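Local structure of enolase from the environmental genome shotgun sequencing of the Sargasso Sea (2QGY) at residues E252-G256 and L257-R261; I286-S289 and N290-S293; Y86-I89 and S90-D94; S310-A313 and M314-C318; F54-N57 and F58-K61. The protein is of unknown function but binds magnesium and has the two-domain build of the enolase superfamily, whose members typically abstract a proton next to a carboxylate. All coordinates share one frame; numbering follows the deposited sequence.

Interaction 1: E252-G256 and L257-R261; sequences EKQSG and LVHFR. With MG (magnesium ion), chain C.
G256, the N-cap of helix 257-265, turns the chain into the helix with a positive phi of 95°, and its carbonyl O comes to lie in the ring plane of F260, 3.1 Å from the edge atom CD2. The carbonyl of Q254 meets the same ring edge in its plane. The H259 imidazole, one residue before F260, points back toward the loop, its CG anti to the backbone N (chi1 172°), and receives the methylene CG of Q254 over one face, a CH-pi contact of 4.0 Å from CG to the H259 ring centroid. The amide itself is inclined 50° to the ring. A water bridges the two polar ends, donating to Q254 OE1 at 2.7 Å and lying 2.7 Å from H259 NE2. A second water donates to S255 O and accepts from H259 N, while S255 OG is held by S102. At the start of the loop E252 OE1 binds the magnesium ion at 1.9 Å, alongside D200 and E226, and its OE2 accepts a bond of 2.6 Å from a water that is itself a magnesium ligand. Loop and helix start thus meet through a CH-pi contact, carbonyls at the F260 edge and two water bridges, with the metal carried at the loop's other end.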
loop_
_atom_site.group_PDB
_atom_site.type_symbol
_atom_site.label_atom_id
_atom_site.label_comp_id
_atom_site.label_asym_id
_atom_site.label_seq_id
_atom_site.Cartn_x
_atom_site.Cartn_y
_atom_site.Cartn_z
ATOM N N GLU A 252 7.444 -7.775 7.372
ATOM C CA GLU A 252 7.092 -8.461 6.117
ATOM C C GLU A 252 5.890 -7.890 5.365
ATOM O O GLU A 252 5.846 -7.955 4.140
ATOM C CB GLU A 252 6.908 -9.952 6.367
ATOM C CG GLU A 252 5.713 -10.335 7.174
ATOM C CD GLU A 252 5.486 -11.841 7.129
ATOM O OE1 GLU A 252 6.246 -12.533 7.807
ATOM O OE2 GLU A 252 4.611 -12.330 6.381
ATOM N N LYS A 253 4.910 -7.337 6.071
ATOM C CA LYS A 253 3.707 -6.837 5.379
ATOM C C LYS A 253 3.733 -5.310 5.195
ATOM O O LYS A 253 2.723 -4.723 4.797
ATOM C CB LYS A 253 2.442 -7.303 6.131
ATOM C CG LYS A 253 2.344 -8.845 6.101
ATOM C CD LYS A 253 0.972 -9.447 6.272
ATOM C CE LYS A 253 1.154 -10.959 6.441
ATOM N NZ LYS A 253 -0.103 -11.752 6.372
ATOM N N GLN A 254 4.868 -4.688 5.488
ATOM C CA GLN A 254 4.989 -3.236 5.376
ATOM C C GLN A 254 6.122 -2.871 4.415
ATOM O O GLN A 254 6.975 -3.718 4.081
ATOM C CB GLN A 254 5.185 -2.594 6.752
ATOM C CG GLN A 254 3.889 -2.514 7.576
ATOM C CD GLN A 254 3.567 -3.826 8.282
ATOM O OE1 GLN A 254 4.473 -4.507 8.764
ATOM N NE2 GLN A 254 2.265 -4.184 8.353
ATOM N N SER A 255 6.102 -1.639 3.914
ATOM C CA SER A 255 7.147 -1.183 3.000
ATOM C C SER A 255 7.395 0.284 3.236
ATOM O O SER A 255 6.601 0.963 3.900
ATOM C CB SER A 255 6.786 -1.439 1.505
ATOM O OG SER A 255 5.553 -0.793 1.162
ATOM N N GLY A 256 8.501 0.778 2.702
ATOM C CA GLY A 256 8.815 2.183 2.804
ATOM C C GLY A 256 9.722 2.476 3.984
ATOM O O GLY A 256 9.647 1.831 5.040
ATOM N N LEU A 257 10.552 3.493 3.839
ATOM C CA LEU A 257 11.496 3.819 4.912
ATOM C C LEU A 257 10.818 4.365 6.163
ATOM O O LEU A 257 11.253 4.093 7.264
ATOM C CB LEU A 257 12.509 4.837 4.427
ATOM C CG LEU A 257 13.524 4.361 3.395
ATOM C CD1 LEU A 257 14.291 5.557 2.846
ATOM C CD2 LEU A 257 14.473 3.336 4.025
ATOM N N VAL A 258 9.750 5.148 5.983
ATOM C CA VAL A 258 9.161 5.891 7.102
ATOM C C VAL A 258 8.633 4.963 8.192
ATOM O O VAL A 258 8.921 5.199 9.368
ATOM C CB VAL A 258 8.048 6.841 6.617
ATOM C CG1 VAL A 258 7.398 7.563 7.811
ATOM C CG2 VAL A 258 8.633 7.856 5.615
ATOM N N HIS A 259 7.893 3.914 7.813
ATOM C CA HIS A 259 7.362 2.988 8.831
ATOM C C HIS A 259 8.532 2.362 9.611
ATOM O O HIS A 259 8.487 2.273 10.847
ATOM C CB HIS A 259 6.499 1.908 8.185
ATOM C CG HIS A 259 6.072 0.828 9.138
ATOM N ND1 HIS A 259 5.145 1.036 10.135
ATOM C CD2 HIS A 259 6.524 -0.434 9.302
ATOM C CE1 HIS A 259 4.984 -0.080 10.818
ATOM N NE2 HIS A 259 5.822 -0.987 10.343
ATOM N N PHE A 260 9.567 1.923 8.901
ATOM C CA PHE A 260 10.702 1.285 9.604
ATOM C C PHE A 260 11.477 2.251 10.486
ATOM O O PHE A 260 11.924 1.858 11.580
ATOM C CB PHE A 260 11.603 0.485 8.652
ATOM C CG PHE A 260 10.913 -0.747 8.069
ATOM C CD1 PHE A 260 10.909 -1.952 8.762
ATOM C CD2 PHE A 260 10.163 -0.644 6.896
ATOM C CE1 PHE A 260 10.231 -3.076 8.269
ATOM C CE2 PHE A 260 9.481 -1.756 6.388
ATOM C CZ PHE A 260 9.504 -2.966 7.077
ATOM N N ARG A 261 11.573 3.512 10.066
ATOM C CA ARG A 261 12.168 4.534 10.927
ATOM C C ARG A 261 11.343 4.723 12.194
ATOM O O ARG A 261 11.910 4.895 13.248
ATOM C CB ARG A 261 12.357 5.867 10.191
ATOM C CG ARG A 261 13.581 5.807 9.324
ATOM C CD ARG A 261 13.624 6.899 8.281
ATOM N NE ARG A 261 14.847 6.768 7.504
ATOM C CZ ARG A 261 15.049 7.366 6.331
ATOM N NH1 ARG A 261 14.109 8.142 5.808
ATOM N NH2 ARG A 261 16.196 7.207 5.694
HETATM MG MG MG C . 5.875 -14.270 8.609
HETATM O O HOH W 1 4.310 -14.735 7.433
HETATM O O HOH W 2 6.071 -3.616 10.791
HETATM O O HOH W 3 6.748 3.405 5.120
HETATM O O HOH W 4 4.401 -13.402 9.762
HETATM O O HOH W 5 6.844 -15.645 7.294
#

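Interaction 2: I286-S289 and N290-S293; sequences IEIS and NEAS
E287 and E291 bring their carboxylates together on one face of helix 282-294, with E287 OE2 only 2.6 Å from E291 OE2 and the two planes 55° apart. Two oxygens at this distance suggest that one acid holds a proton and shares it, and the R261 guanidinium, paired in a salt bridge with E291 OE2, would be expected to ease the remaining charge. The bent chain of E287, with CG anti to the backbone N (chi1 -176°), curls forward, while the extended E291 reaches back to meet it. The buried face is the close-packed part. I288 packs on F260, and the short side chains of S289 and A292 let the helix settle against I299; A292 N donates to I288 O at 2.8 Å, and S289 OG turns back to I285 O. Toward solvent the contact loosens: N290 brings OD1 to the CG2 branch of I286, 3.9 Å away, while the other branch of I286 turns to V317. There a water donates 2.9 Å to E287 OE1 and makes only a weak bond to N290 OD1. I286 to S293 are two turns of helix 282-294, with one close-packed side and one hydrated side, the crossover helix between parallel strands 271-272 and 298-299 in a beta-alpha-beta unit of the TIM barrel.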
loop_
_atom_site.group_PDB
_atom_site.type_symbol
_atom_site.label_atom_id
_atom_site.label_comp_id
_atom_site.label_asym_id
_atom_site.label_seq_id
_atom_site.Cartn_x
_atom_site.Cartn_y
_atom_site.Cartn_z
ATOM N N ILE A 286 18.829 -1.731 1.998
ATOM C CA ILE A 286 20.171 -1.395 2.493
ATOM C C ILE A 286 20.180 -0.176 3.422
ATOM O O ILE A 286 20.873 -0.189 4.435
ATOM C CB ILE A 286 21.149 -1.174 1.317
ATOM C CG1 ILE A 286 21.384 -2.474 0.524
ATOM C CG2 ILE A 286 22.465 -0.586 1.814
ATOM C CD1 ILE A 286 22.068 -3.596 1.300
ATOM N N GLU A 287 19.420 0.863 3.081
ATOM C CA GLU A 287 19.321 2.057 3.919
ATOM C C GLU A 287 18.752 1.714 5.296
ATOM O O GLU A 287 19.291 2.134 6.320
ATOM C CB GLU A 287 18.448 3.118 3.250
ATOM C CG GLU A 287 18.366 4.450 4.023
ATOM C CD GLU A 287 19.739 4.980 4.453
ATOM O OE1 GLU A 287 20.649 5.063 3.586
ATOM O OE2 GLU A 287 19.903 5.341 5.652
ATOM N N ILE A 288 17.670 0.946 5.315
ATOM C CA ILE A 288 17.091 0.543 6.592
ATOM C C ILE A 288 17.984 -0.445 7.360
ATOM O O ILE A 288 18.024 -0.406 8.589
ATOM C CB ILE A 288 15.646 0.043 6.460
ATOM C CG1 ILE A 288 14.927 0.222 7.801
ATOM C CG2 ILE A 288 15.584 -1.412 5.990
ATOM C CD1 ILE A 288 14.618 1.755 8.103
ATOM N N SER A 289 18.738 -1.289 6.662
ATOM C CA SER A 289 19.668 -2.204 7.330
ATOM C C SER A 289 20.718 -1.402 8.098
ATOM O O SER A 289 21.041 -1.688 9.251
ATOM C CB SER A 289 20.334 -3.145 6.323
ATOM O OG SER A 289 19.386 -4.040 5.766
ATOM N N ASN A 290 21.197 -0.340 7.474
ATOM C CA ASN A 290 22.259 0.489 8.073
ATOM C C ASN A 290 21.737 1.233 9.309
ATOM O O ASN A 290 22.367 1.219 10.382
ATOM C CB ASN A 290 22.791 1.471 7.013
ATOM C CG ASN A 290 23.572 0.776 5.890
ATOM O OD1 ASN A 290 23.919 1.419 4.874
ATOM N ND2 ASN A 290 23.865 -0.521 6.053
ATOM N N GLU A 291 20.566 1.854 9.180
ATOM C CA GLU A 291 19.952 2.512 10.334
ATOM C C GLU A 291 19.643 1.523 11.450
ATOM O O GLU A 291 19.872 1.826 12.627
ATOM C CB GLU A 291 18.698 3.296 9.916
ATOM C CG GLU A 291 19.019 4.377 8.886
ATOM C CD GLU A 291 17.803 5.123 8.389
ATOM O OE1 GLU A 291 16.773 5.152 9.094
ATOM O OE2 GLU A 291 17.885 5.704 7.274
ATOM N N ALA A 292 19.087 0.357 11.100
ATOM C CA ALA A 292 18.771 -0.674 12.091
ATOM C C ALA A 292 20.052 -1.074 12.848
ATOM O O ALA A 292 20.074 -1.178 14.089
ATOM C CB ALA A 292 18.164 -1.895 11.397
ATOM N N SER A 293 21.114 -1.279 12.087
ATOM C CA SER A 293 22.401 -1.691 12.643
ATOM C C SER A 293 22.868 -0.735 13.754
ATOM O O SER A 293 23.295 -1.184 14.832
ATOM C CB SER A 293 23.455 -1.814 11.544
ATOM O OG SER A 293 24.697 -2.296 12.063
HETATM O O HOH W 6 22.475 3.183 2.378
#

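Interaction 3: Y86-I89 and S90-D94; sequences YNKI and SLLSD
S93 holds OG between its backbone N and carbonyl carbon (chi1 63°), which turns the hydroxyl back onto I89 O as a donor at 2.8 Å. That carbonyl also accepts S93 N at 2.9 Å, so two donors one turn further on grip a single oxygen, the hydroxyl tilted 34° from the carbonyl plane and the amide nearly in line with the C=O bond. One turn earlier, S90 places OG beside its own backbone N (chi1 -58°), and a water joins it to Y86 O, lying 2.7 Å from S90 OG and donating 2.9 Å to the carbonyl. The same water sits over the centre of the Y86 ring, whose hydroxyl is engaged by D284 of the barrel domain. On another side L92 meets the aliphatic chain of K88 at about a right angle, with CD2 4.0 Å from K88 CE, before NZ goes on to a salt bridge with E73. I89 and L92 both rest on L70, and L92 also packs on F58 of the second subunit. An apolar face (I89, L92) against neighbouring helices and a polar, hydrated face (Y86 O, S90) are typical of an amphipathic surface helix, here one of the N-terminal domain that ends where D94 takes a positive phi.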
loop_
_atom_site.group_PDB
_atom_site.type_symbol
_atom_site.label_atom_id
_atom_site.label_comp_id
_atom_site.label_asym_id
_atom_site.label_seq_id
_atom_site.Cartn_x
_atom_site.Cartn_y
_atom_site.Cartn_z
ATOM N N TYR A 86 15.361 5.603 -8.887
ATOM C CA TYR A 86 14.848 5.739 -7.500
ATOM C C TYR A 86 14.242 7.119 -7.307
ATOM O O TYR A 86 13.108 7.268 -6.808
ATOM C CB TYR A 86 15.986 5.542 -6.504
ATOM C CG TYR A 86 15.566 5.630 -5.047
ATOM C CD1 TYR A 86 15.203 4.479 -4.335
ATOM C CD2 TYR A 86 15.531 6.863 -4.374
ATOM C CE1 TYR A 86 14.819 4.552 -3.001
ATOM C CE2 TYR A 86 15.145 6.926 -3.004
ATOM C CZ TYR A 86 14.811 5.762 -2.344
ATOM O OH TYR A 86 14.439 5.788 -1.003
ATOM N N ASN A 87 14.982 8.135 -7.757
ATOM C CA ASN A 87 14.508 9.520 -7.697
ATOM C C ASN A 87 13.235 9.778 -8.488
ATOM O O ASN A 87 12.341 10.523 -8.038
ATOM C CB ASN A 87 15.638 10.498 -8.108
ATOM C CG ASN A 87 16.761 10.526 -7.099
ATOM O OD1 ASN A 87 16.570 10.165 -5.929
ATOM N ND2 ASN A 87 17.941 10.984 -7.526
ATOM N N LYS A 88 13.132 9.163 -9.662
ATOM C CA LYS A 88 11.949 9.308 -10.492
ATOM C C LYS A 88 10.734 8.665 -9.816
ATOM O O LYS A 88 9.648 9.231 -9.824
ATOM C CB LYS A 88 12.184 8.654 -11.845
ATOM C CG LYS A 88 10.957 8.570 -12.753
ATOM C CD LYS A 88 10.618 9.918 -13.368
ATOM C CE LYS A 88 9.535 9.758 -14.426
ATOM N NZ LYS A 88 9.466 10.946 -15.333
ATOM N N ILE A 89 10.926 7.462 -9.282
ATOM C CA ILE A 89 9.872 6.802 -8.496
ATOM C C ILE A 89 9.387 7.703 -7.351
ATOM O O ILE A 89 8.179 7.874 -7.166
ATOM C CB ILE A 89 10.322 5.396 -7.943
ATOM C CG1 ILE A 89 10.446 4.386 -9.081
ATOM C CG2 ILE A 89 9.313 4.847 -6.865
ATOM C CD1 ILE A 89 9.179 4.265 -9.979
ATOM N N SER A 90 10.325 8.252 -6.584
ATOM C CA SER A 90 9.989 9.139 -5.490
ATOM C C SER A 90 9.124 10.300 -5.990
ATOM O O SER A 90 8.107 10.616 -5.371
ATOM C CB SER A 90 11.236 9.675 -4.794
ATOM O OG SER A 90 12.040 8.610 -4.299
ATOM N N LEU A 91 9.507 10.902 -7.118
ATOM C CA LEU A 91 8.765 12.039 -7.693
ATOM C C LEU A 91 7.338 11.664 -8.124
ATOM O O LEU A 91 6.370 12.299 -7.715
ATOM C CB LEU A 91 9.535 12.663 -8.867
ATOM C CG LEU A 91 8.753 13.645 -9.762
ATOM C CD1 LEU A 91 8.496 14.990 -9.067
ATOM C CD2 LEU A 91 9.453 13.862 -11.135
ATOM N N LEU A 92 7.209 10.606 -8.922
ATOM C CA LEU A 92 5.912 10.236 -9.451
ATOM C C LEU A 92 4.952 9.635 -8.418
ATOM O O LEU A 92 3.728 9.846 -8.505
ATOM C CB LEU A 92 6.064 9.375 -10.706
ATOM C CG LEU A 92 6.554 7.947 -10.656
ATOM C CD1 LEU A 92 5.359 7.033 -10.373
ATOM C CD2 LEU A 92 7.119 7.623 -12.038
ATOM N N SER A 93 5.489 8.937 -7.417
ATOM C CA SER A 93 4.614 8.320 -6.400
ATOM C C SER A 93 4.042 9.327 -5.411
ATOM O O SER A 93 2.973 9.100 -4.851
ATOM C CB SER A 93 5.318 7.189 -5.657
ATOM O OG SER A 93 6.437 7.648 -4.938
ATOM N N ASP A 94 4.798 10.398 -5.155
ATOM C CA ASP A 94 4.350 11.512 -4.295
ATOM C C ASP A 94 3.762 11.005 -2.990
ATOM O O ASP A 94 2.648 11.363 -2.628
ATOM C CB ASP A 94 3.318 12.389 -5.011
ATOM C CG ASP A 94 2.963 13.656 -4.202
ATOM O OD1 ASP A 94 3.807 14.119 -3.392
ATOM O OD2 ASP A 94 1.837 14.171 -4.361
HETATM O O HOH W 7 11.967 5.945 -4.502
#

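Interaction 4: S310-A313 and M314-C318; sequences SASA and MLHVC
Helix 309-320 is a buried helix of the C-terminal barrel domain, and S312 and H316, one turn apart on it, are in side-chain contact. The H316 imidazole, with CG beside its backbone N (chi1 -79°), turns its edge to the preceding turn, so that CD2 lies 3.0 Å from S312 O, close to the ring plane, and 3.4 Å from S312 OG. Both distances are consistent with weak C-H...O contacts, while the stronger polar bonds point outward: S312 OG pairs with L360 O, and H316 ND1 with the backbone N of N125. Because that amide is the donor, ND1 acts as the acceptor and NE2 would probably carry the proton. In the (beta/alpha) TIM-barrel fold the helix packs between hairpin 345-354 and the preceding helix 282-294: L315 lies on F345 and on A352 and I354 of the hairpin, whereas V317 faces L282 and I285 of the helix. Within the turn the same side chains lean on carbonyls. L315 CG stands 3.2 Å from A311 O, the carbonyl that accepts L315 N at 2.9 Å, and V317 CG2 is 3.4 Å from A313 O. The methyl of A311 lets F345 pack directly on the helix. M314, its CB 3.5 Å from S310 O, carries its side chain out to pack on C303.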
loop_
_atom_site.group_PDB
_atom_site.type_symbol
_atom_site.label_atom_id
_atom_site.label_comp_id
_atom_site.label_asym_id
_atom_site.label_seq_id
_atom_site.Cartn_x
_atom_site.Cartn_y
_atom_site.Cartn_z
ATOM N N SER A 310 14.379 -13.538 -6.683
ATOM C CA SER A 310 14.248 -13.007 -5.303
ATOM C C SER A 310 15.267 -13.613 -4.341
ATOM O O SER A 310 15.914 -12.876 -3.576
ATOM C CB SER A 310 12.856 -13.255 -4.757
ATOM O OG SER A 310 11.892 -12.516 -5.470
ATOM N N ALA A 311 15.418 -14.934 -4.358
ATOM C CA ALA A 311 16.394 -15.553 -3.438
ATOM C C ALA A 311 17.809 -15.039 -3.706
ATOM O O ALA A 311 18.562 -14.766 -2.764
ATOM C CB ALA A 311 16.330 -17.117 -3.461
ATOM N N SER A 312 18.195 -14.908 -4.975
ATOM C CA SER A 312 19.541 -14.416 -5.278
ATOM C C SER A 312 19.767 -12.997 -4.791
ATOM O O SER A 312 20.811 -12.697 -4.215
ATOM C CB SER A 312 19.833 -14.497 -6.773
ATOM O OG SER A 312 21.177 -14.104 -6.999
ATOM N N ALA A 313 18.793 -12.113 -5.018
ATOM C CA ALA A 313 18.883 -10.735 -4.506
ATOM C C ALA A 313 19.026 -10.750 -2.980
ATOM O O ALA A 313 19.873 -10.031 -2.406
ATOM C CB ALA A 313 17.637 -9.953 -4.913
ATOM N N MET A 314 18.227 -11.582 -2.326
ATOM C CA MET A 314 18.256 -11.655 -0.867
ATOM C C MET A 314 19.658 -12.060 -0.398
ATOM O O MET A 314 20.230 -11.447 0.506
ATOM C CB MET A 314 17.212 -12.674 -0.364
ATOM C CG MET A 314 17.193 -12.916 1.196
ATOM S SD MET A 314 16.102 -14.200 1.767
ATOM C CE MET A 314 16.763 -15.647 0.930
ATOM N N LEU A 315 20.190 -13.122 -0.981
ATOM C CA LEU A 315 21.509 -13.611 -0.574
ATOM C C LEU A 315 22.586 -12.564 -0.796
ATOM O O LEU A 315 23.448 -12.335 0.085
ATOM C CB LEU A 315 21.851 -14.938 -1.279
ATOM C CG LEU A 315 20.897 -16.102 -1.023
ATOM C CD1 LEU A 315 21.374 -17.329 -1.783
ATOM C CD2 LEU A 315 20.771 -16.397 0.499
ATOM N N HIS A 316 22.544 -11.897 -1.948
ATOM C CA HIS A 316 23.525 -10.827 -2.207
ATOM C C HIS A 316 23.399 -9.691 -1.167
ATOM O O HIS A 316 24.409 -9.203 -0.637
ATOM C CB HIS A 316 23.378 -10.290 -3.632
ATOM C CG HIS A 316 24.014 -11.162 -4.677
ATOM N ND1 HIS A 316 25.375 -11.154 -4.925
ATOM C CD2 HIS A 316 23.479 -12.060 -5.539
ATOM C CE1 HIS A 316 25.641 -12.005 -5.903
ATOM N NE2 HIS A 316 24.513 -12.585 -6.274
ATOM N N VAL A 317 22.174 -9.291 -0.832
ATOM C CA VAL A 317 21.994 -8.246 0.169
ATOM C C VAL A 317 22.522 -8.720 1.519
ATOM O O VAL A 317 23.309 -8.009 2.157
ATOM C CB VAL A 317 20.519 -7.782 0.307
ATOM C CG1 VAL A 317 20.303 -6.899 1.593
ATOM C CG2 VAL A 317 20.161 -6.983 -0.883
ATOM N N CYS A 318 22.115 -9.922 1.934
ATOM C CA CYS A 318 22.509 -10.452 3.246
ATOM C C CYS A 318 24.020 -10.576 3.403
ATOM O O CYS A 318 24.551 -10.344 4.494
ATOM C CB CYS A 318 21.864 -11.807 3.538
ATOM S SG CYS A 318 20.097 -11.664 3.873
#

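Interaction 5: F54-N57 and F58-K61; sequences FSIN and FREK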
loop_
_atom_site.group_PDB
_atom_site.type_symbol
_atom_site.label_atom_id
_atom_site.label_comp_id
_atom_site.label_asym_id
_atom_site.label_seq_id
_atom_site.Cartn_x
_atom_site.Cartn_y
_atom_site.Cartn_z
ATOM N N PHE A 54 7.238 -9.131 -5.228
ATOM C CA PHE A 54 6.519 -9.913 -4.241
ATOM C C PHE A 54 5.046 -9.991 -4.662
ATOM O O PHE A 54 4.363 -8.985 -4.730
ATOM C CB PHE A 54 6.692 -9.340 -2.837
ATOM C CG PHE A 54 5.827 -10.021 -1.848
ATOM C CD1 PHE A 54 6.162 -11.280 -1.398
ATOM C CD2 PHE A 54 4.646 -9.444 -1.446
ATOM C CE1 PHE A 54 5.361 -11.951 -0.492
ATOM C CE2 PHE A 54 3.794 -10.118 -0.526
ATOM C CZ PHE A 54 4.161 -11.371 -0.071
ATOM N N SER A 55 4.562 -11.186 -4.958
ATOM C CA SER A 55 3.208 -11.309 -5.532
ATOM C C SER A 55 2.151 -11.501 -4.463
ATOM O O SER A 55 2.421 -12.075 -3.411
ATOM C CB SER A 55 3.133 -12.456 -6.551
ATOM O OG SER A 55 3.277 -13.671 -5.877
ATOM N N ILE A 56 0.940 -11.014 -4.738
ATOM C CA ILE A 56 -0.129 -10.961 -3.730
ATOM C C ILE A 56 -1.371 -11.465 -4.427
ATOM O O ILE A 56 -1.637 -11.075 -5.563
ATOM C CB ILE A 56 -0.354 -9.541 -3.157
ATOM C CG1 ILE A 56 0.973 -8.897 -2.737
ATOM C CG2 ILE A 56 -1.283 -9.623 -1.927
ATOM C CD1 ILE A 56 0.887 -7.374 -2.387
ATOM N N ASN A 57 -2.074 -12.384 -3.768
ATOM C CA ASN A 57 -3.235 -13.065 -4.367
ATOM C C ASN A 57 -4.246 -12.050 -4.903
ATOM O O ASN A 57 -4.575 -11.084 -4.218
ATOM C CB ASN A 57 -3.869 -14.015 -3.331
ATOM C CG ASN A 57 -4.805 -15.061 -3.945
ATOM O OD1 ASN A 57 -5.609 -15.665 -3.219
ATOM N ND2 ASN A 57 -4.729 -15.271 -5.258
ATOM N N PHE A 58 -4.723 -12.266 -6.132
ATOM C CA PHE A 58 -5.696 -11.364 -6.843
ATOM C C PHE A 58 -5.132 -10.029 -7.355
ATOM O O PHE A 58 -5.868 -9.220 -7.958
ATOM C CB PHE A 58 -7.009 -11.149 -6.046
ATOM C CG PHE A 58 -7.784 -12.424 -5.839
ATOM C CD1 PHE A 58 -8.574 -12.959 -6.869
ATOM C CD2 PHE A 58 -7.676 -13.114 -4.650
ATOM C CE1 PHE A 58 -9.265 -14.165 -6.683
ATOM C CE2 PHE A 58 -8.349 -14.311 -4.456
ATOM C CZ PHE A 58 -9.154 -14.833 -5.466
ATOM N N ARG A 59 -3.847 -9.794 -7.103
ATOM C CA ARG A 59 -3.210 -8.529 -7.460
ATOM C C ARG A 59 -2.048 -8.744 -8.421
ATOM O O ARG A 59 -1.395 -7.772 -8.857
ATOM C CB ARG A 59 -2.768 -7.797 -6.175
ATOM C CG ARG A 59 -3.996 -7.459 -5.338
ATOM C CD ARG A 59 -3.817 -7.823 -3.841
ATOM N NE ARG A 59 -3.140 -6.717 -3.192
ATOM C CZ ARG A 59 -3.174 -6.501 -1.883
ATOM N NH1 ARG A 59 -2.556 -5.445 -1.390
ATOM N NH2 ARG A 59 -3.829 -7.353 -1.093
ATOM N N GLU A 60 -1.780 -10.002 -8.758
ATOM C CA GLU A 60 -0.635 -10.307 -9.612
ATOM C C GLU A 60 -0.661 -9.570 -10.950
ATOM O O GLU A 60 0.335 -8.989 -11.350
ATOM C CB GLU A 60 -0.460 -11.824 -9.842
ATOM C CG GLU A 60 -0.327 -12.641 -8.566
ATOM C CD GLU A 60 -1.647 -13.209 -8.053
ATOM O OE1 GLU A 60 -2.735 -12.733 -8.463
ATOM O OE2 GLU A 60 -1.601 -14.138 -7.202
ATOM N N LYS A 61 -1.801 -9.593 -11.646
ATOM C CA LYS A 61 -1.899 -8.902 -12.934
ATOM C C LYS A 61 -1.820 -7.379 -12.728
ATOM O O LYS A 61 -1.210 -6.670 -13.535
ATOM C CB LYS A 61 -3.198 -9.288 -13.651
ATOM C CG LYS A 61 -3.187 -10.728 -14.166
ATOM C CD LYS A 61 -4.266 -10.983 -15.221
ATOM C CE LYS A 61 -5.655 -10.968 -14.627
ATOM N NZ LYS A 61 -6.726 -11.442 -15.593
HETATM O O HOH W 8 0.565 -14.495 -5.564
HETATM O O HOH W 9 -4.636 -10.115 -1.540
#
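A type II beta turn, I56-N57-F58-R59, ends the loop that carries the chain from strand 48-53 into helix 60-74 of the N-terminal domain. R59 N closes it by donating 3.0 Å to I56 O, and F58, a non-glycine residue in the third position, takes the positive phi of 73° that this turn requires. The side chains of the turn pair off on different sides. N57 and F58 run side by side in the same direction, the amide 33° from the plane of the ring; ND2 lies over one face, and OD1 approaches F58 CE2 at 3.3 Å. R59 folds back along the loop, its chain bent at both chi2 and chi3, until I56 CG2 sits 3.3 Å above the guanidinium plane, displaced toward its rim and 3.5 Å from NH2. The charge is met further out: NH1 forms a salt bridge with D100, and the second subunit supplies H96 O to NH2 and the F101 ring for a cation-pi contact. The buried arginine thus ties the turn to helix 99-120 and to the dimer interface at once. E60, the first residue of the helix, curls its carboxylate back against the turn, bent at chi2, its CD 3.3 Å from I56 O. Its CG meets S55 CB at 4.0 Å, and S55 OG, also bonded to K35 O, accepts a hydrogen bond of 2.9 Å from a water that also donates to E60 OE2 at 2.7 Å.

Along the chain the order is interaction 5, 3, 1, 2, 4: the first two belong to the N-terminal domain, where helices 60-74 and 82-93 follow each other, and the other three to the barrel domain. Interactions 1 and 2 lie closest, their centres about 12 Å apart, on adjoining barrel helices; interaction 4 continues the row, with I286 CD1 3.8 Å from V317 CG1. Interaction 3 touches interaction 1 across the domain boundary, Y86 OH lying 3.9 Å from L257 CD1. Interactions 2 and 5 are farthest apart, about 27 Å between centres, on opposite sides of the chain's centre. Interactions 1, 3 and 5 also touch the second subunit, so the dimer contact reaches both domains, including the loop that carries E252.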